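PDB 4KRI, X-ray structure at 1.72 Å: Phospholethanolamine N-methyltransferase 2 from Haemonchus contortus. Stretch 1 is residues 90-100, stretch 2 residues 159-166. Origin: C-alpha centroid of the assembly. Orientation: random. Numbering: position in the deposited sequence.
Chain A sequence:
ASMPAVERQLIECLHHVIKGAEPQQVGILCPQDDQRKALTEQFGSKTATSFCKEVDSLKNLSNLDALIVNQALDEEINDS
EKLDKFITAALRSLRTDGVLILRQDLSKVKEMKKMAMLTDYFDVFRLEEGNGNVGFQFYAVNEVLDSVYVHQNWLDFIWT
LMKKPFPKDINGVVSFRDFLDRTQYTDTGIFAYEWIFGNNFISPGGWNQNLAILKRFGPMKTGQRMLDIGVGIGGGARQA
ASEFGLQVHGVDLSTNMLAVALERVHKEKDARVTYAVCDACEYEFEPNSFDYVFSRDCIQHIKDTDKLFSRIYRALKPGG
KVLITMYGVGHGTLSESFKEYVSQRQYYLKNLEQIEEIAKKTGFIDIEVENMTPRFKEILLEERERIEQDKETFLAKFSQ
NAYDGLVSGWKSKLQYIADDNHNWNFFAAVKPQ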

# COMPACT_ATOMS: atom_id res chain seq x y z
N ALA A 90 -20.97 -12.92 7.63
CA ALA A 90 -20.02 -12.12 8.40
C ALA A 90 -20.60 -10.75 8.75
O ALA A 90 -20.51 -10.31 9.89
CB ALA A 90 -18.71 -11.98 7.64
N LEU A 91 -21.20 -10.09 7.76
CA LEU A 91 -21.84 -8.79 7.99
C LEU A 91 -22.99 -8.89 8.99
O LEU A 91 -23.13 -8.02 9.86
CB LEU A 91 -22.34 -8.20 6.67
CG LEU A 91 -21.23 -7.62 5.78
CD1 LEU A 91 -21.75 -7.35 4.37
CD2 LEU A 91 -20.69 -6.33 6.39
N ARG A 92 -23.80 -9.93 8.89
CA ARG A 92 -24.90 -10.07 9.84
C ARG A 92 -24.41 -10.27 11.28
O ARG A 92 -25.03 -9.79 12.22
CB ARG A 92 -25.85 -11.20 9.43
CG ARG A 92 -26.68 -10.85 8.20
CD ARG A 92 -27.65 -11.98 7.82
NE ARG A 92 -28.34 -11.66 6.57
CZ ARG A 92 -28.93 -12.56 5.79
NH1 ARG A 92 -28.93 -13.85 6.11
NH2 ARG A 92 -29.53 -12.16 4.67
N SER A 93 -23.27 -10.95 11.43
CA SER A 93 -22.80 -11.30 12.77
C SER A 93 -22.17 -10.12 13.50
O SER A 93 -22.09 -10.12 14.74
CB SER A 93 -21.77 -12.42 12.69
OG SER A 93 -20.50 -11.88 12.34
N LEU A 94 -21.70 -9.12 12.75
CA LEU A 94 -20.96 -8.00 13.33
C LEU A 94 -21.84 -6.82 13.68
O LEU A 94 -22.80 -6.53 12.97
CB LEU A 94 -19.87 -7.51 12.36
CG LEU A 94 -18.65 -8.43 12.25
CD1 LEU A 94 -17.88 -8.10 10.97
CD2 LEU A 94 -17.75 -8.28 13.47
N ARG A 95 -21.52 -6.15 14.78
CA ARG A 95 -22.08 -4.83 15.05
C ARG A 95 -21.55 -3.84 14.03
O ARG A 95 -20.46 -4.03 13.48
CB ARG A 95 -21.64 -4.34 16.43
CG ARG A 95 -22.17 -5.17 17.57
CD ARG A 95 -21.51 -4.78 18.89
NE ARG A 95 -21.71 -3.37 19.21
CZ ARG A 95 -21.96 -2.91 20.44
NH1 ARG A 95 -22.02 -3.76 21.45
NH2 ARG A 95 -22.14 -1.61 20.64
N THR A 96 -22.27 -2.74 13.80
CA THR A 96 -21.70 -1.67 12.99
C THR A 96 -20.41 -1.19 13.68
O THR A 96 -20.36 -1.09 14.91
CB THR A 96 -22.70 -0.52 12.77
OG1 THR A 96 -23.82 -1.01 12.02
CG2 THR A 96 -22.04 0.62 12.00
N ASP A 97 -19.39 -0.95 12.86
CA ASP A 97 -18.01 -0.63 13.29
C ASP A 97 -17.24 -1.84 13.80
O ASP A 97 -16.09 -1.71 14.20
CB ASP A 97 -17.96 0.49 14.34
CG ASP A 97 -18.61 1.76 13.88
OD1 ASP A 97 -18.50 2.10 12.68
OD2 ASP A 97 -19.25 2.43 14.72
N GLY A 98 -17.87 -3.01 13.76
CA GLY A 98 -17.19 -4.24 14.14
C GLY A 98 -16.11 -4.59 13.13
O GLY A 98 -16.19 -4.20 11.97
N VAL A 99 -15.08 -5.31 13.58
CA VAL A 99 -13.91 -5.53 12.75
C VAL A 99 -13.85 -6.98 12.30
O VAL A 99 -14.06 -7.89 13.10
CB VAL A 99 -12.63 -5.21 13.54
CG1 VAL A 99 -11.39 -5.49 12.69
CG2 VAL A 99 -12.65 -3.75 13.99
N LEU A 100 -13.59 -7.20 11.01
CA LEU A 100 -13.30 -8.54 10.49
C LEU A 100 -11.82 -8.65 10.24
O LEU A 100 -11.26 -7.86 9.50
CB LEU A 100 -14.05 -8.79 9.18
CG LEU A 100 -13.66 -10.04 8.37
CD1 LEU A 100 -13.91 -11.34 9.16
CD2 LEU A 100 -14.42 -10.07 7.06
N TRP A 159 -6.64 -9.75 5.91
CA TRP A 159 -7.40 -8.54 5.62
C TRP A 159 -7.93 -7.97 6.92
O TRP A 159 -8.41 -8.71 7.77
CB TRP A 159 -8.61 -8.85 4.72
CG TRP A 159 -8.29 -9.08 3.28
CD1 TRP A 159 -8.43 -8.19 2.25
CD2 TRP A 159 -7.80 -10.29 2.69
NE1 TRP A 159 -8.06 -8.77 1.06
CE2 TRP A 159 -7.66 -10.06 1.30
CE3 TRP A 159 -7.47 -11.55 3.20
CZ2 TRP A 159 -7.20 -11.05 0.43
CZ3 TRP A 159 -7.01 -12.52 2.34
CH2 TRP A 159 -6.88 -12.26 0.96
N THR A 160 -7.87 -6.65 7.07
CA THR A 160 -8.52 -5.97 8.18
C THR A 160 -9.62 -5.12 7.56
O THR A 160 -9.31 -4.23 6.78
CB THR A 160 -7.54 -5.04 8.92
OG1 THR A 160 -6.47 -5.81 9.49
CG2 THR A 160 -8.25 -4.30 10.05
N LEU A 161 -10.87 -5.41 7.90
CA LEU A 161 -12.03 -4.69 7.32
C LEU A 161 -12.98 -4.29 8.43
O LEU A 161 -12.99 -4.93 9.49
CB LEU A 161 -12.76 -5.63 6.35
CG LEU A 161 -11.94 -6.30 5.25
CD1 LEU A 161 -12.75 -7.41 4.57
CD2 LEU A 161 -11.48 -5.29 4.22
N MET A 162 -13.78 -3.25 8.22
CA MET A 162 -14.71 -2.80 9.25
C MET A 162 -16.11 -2.69 8.67
O MET A 162 -16.29 -2.17 7.56
CB MET A 162 -14.25 -1.43 9.78
CG MET A 162 -15.09 -0.89 10.93
SD MET A 162 -14.26 0.45 11.84
CE MET A 162 -12.75 0.60 10.87
N LYS A 163 -17.11 -3.17 9.41
CA LYS A 163 -18.50 -3.06 8.95
C LYS A 163 -18.98 -1.62 9.06
O LYS A 163 -18.85 -1.00 10.11
CB LYS A 163 -19.41 -3.93 9.81
CG LYS A 163 -20.86 -3.92 9.34
CD LYS A 163 -21.76 -4.72 10.28
CE LYS A 163 -23.21 -4.64 9.84
NZ LYS A 163 -24.12 -5.51 10.64
N LYS A 164 -19.56 -1.09 7.98
CA LYS A 164 -20.03 0.30 7.94
C LYS A 164 -21.38 0.39 7.24
O LYS A 164 -21.74 -0.49 6.45
CB LYS A 164 -19.02 1.19 7.21
CG LYS A 164 -17.69 1.34 7.90
CD LYS A 164 -17.82 2.09 9.21
CE LYS A 164 -16.45 2.36 9.82
NZ LYS A 164 -16.54 3.06 11.13
N PRO A 165 -22.14 1.45 7.55
CA PRO A 165 -23.40 1.70 6.83
C PRO A 165 -23.13 2.43 5.51
O PRO A 165 -22.21 3.26 5.45
CB PRO A 165 -24.16 2.62 7.80
CG PRO A 165 -23.07 3.39 8.49
CD PRO A 165 -21.94 2.38 8.67
N PHE A 166 -23.92 2.14 4.47
CA PHE A 166 -23.75 2.80 3.17
C PHE A 166 -25.07 3.25 2.56
O PHE A 166 -26.10 2.58 2.74
CB PHE A 166 -23.04 1.87 2.17
CG PHE A 166 -21.59 1.62 2.48
CD1 PHE A 166 -20.60 2.49 2.04
CD2 PHE A 166 -21.22 0.49 3.20
CE1 PHE A 166 -19.26 2.24 2.32
CE2 PHE A 166 -19.89 0.24 3.49
CZ PHE A 166 -18.91 1.12 3.05
O HOH W 1 -25.27 -3.34 12.30

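The shortest polar contact is the salt bridge between Asp-97 and Lys-164, with OD1 of Asp-97 2.7 Å from NZ of Lys-164. Neither CB points at the opposing stretch. The lysine reaches its partner by bending at chi1 and chi2, both m, and then running extended through chi3 and chi4.

Lys-163 is organised differently. Its CA-to-CB bond points toward stretch 1, all four chi angles are t, and the straight chain carries the ammonium to the end of the helix. There NZ of Lys-163 donates to Leu-91 O at 2.8 Å and to Leu-94 O at 2.9 Å. Leu-91 O lies in the last turn of the helix, where its bond from Leu-94 N is weak at 3.4 Å, and Leu-94 is the first residue to leave helical phi/psi; the ammonium thus supplements the weakly bonded Leu-91 O and also serves Leu-94 O, on the first residue beyond the helix. A water accepts from Lys-163 NZ at 3.0 Å and lies 2.8 Å from Thr-96 OG1, linking the two side chains. A long side chain whose ammonium can donate three hydrogens suits this buried position: extended, it reaches two carbonyls and a water. Lys-163 has 146 Å² covered by stretch 1, the most of any residue.

The backbones are joined by four hydrogen bonds. Leu-100 and Leu-161 form an antiparallel hydrogen-bonded pair, with Leu-100 N to Leu-161 O at 2.8 Å (159° at the hydrogen) and Leu-161 N to Leu-100 O at 3.0 Å (165°). Lys-163 N donates to Gly-98 O at 2.9 Å and 167°, whereas Asp-97 N reaches Lys-163 O at 2.8 Å with a more bent angle of 147°. This last bond comes from the type II turn of Arg-95 to Gly-98, which is closed by Gly-98 N to Arg-95 O at 2.8 Å. Glycine fits the end of that turn: an ideal CB on Gly-98 would lie 2.8 Å from Arg-95 O. Between the hydrogen-bonded positions, Val-99 and Met-162 form a non-hydrogen-bonded pair, their CA atoms 4.5 Å apart.

Packing completes the interface, which buries 626 Å² in total. Leu-100 and Leu-161 project to one face of the sheet, where CD2 of Leu-100 meets CD1 of Leu-161 at 4.0 Å; Val-99 and Met-162 occupy the other. The methylenes of Lys-163 are also used, with Leu-91 CD2 3.8 Å from Lys-163 CG and Leu-94 CB 4.0 Å from Lys-163 CD. At the exposed margin, Thr-96 CG2 rests 3.8 Å from Pro-165 CD.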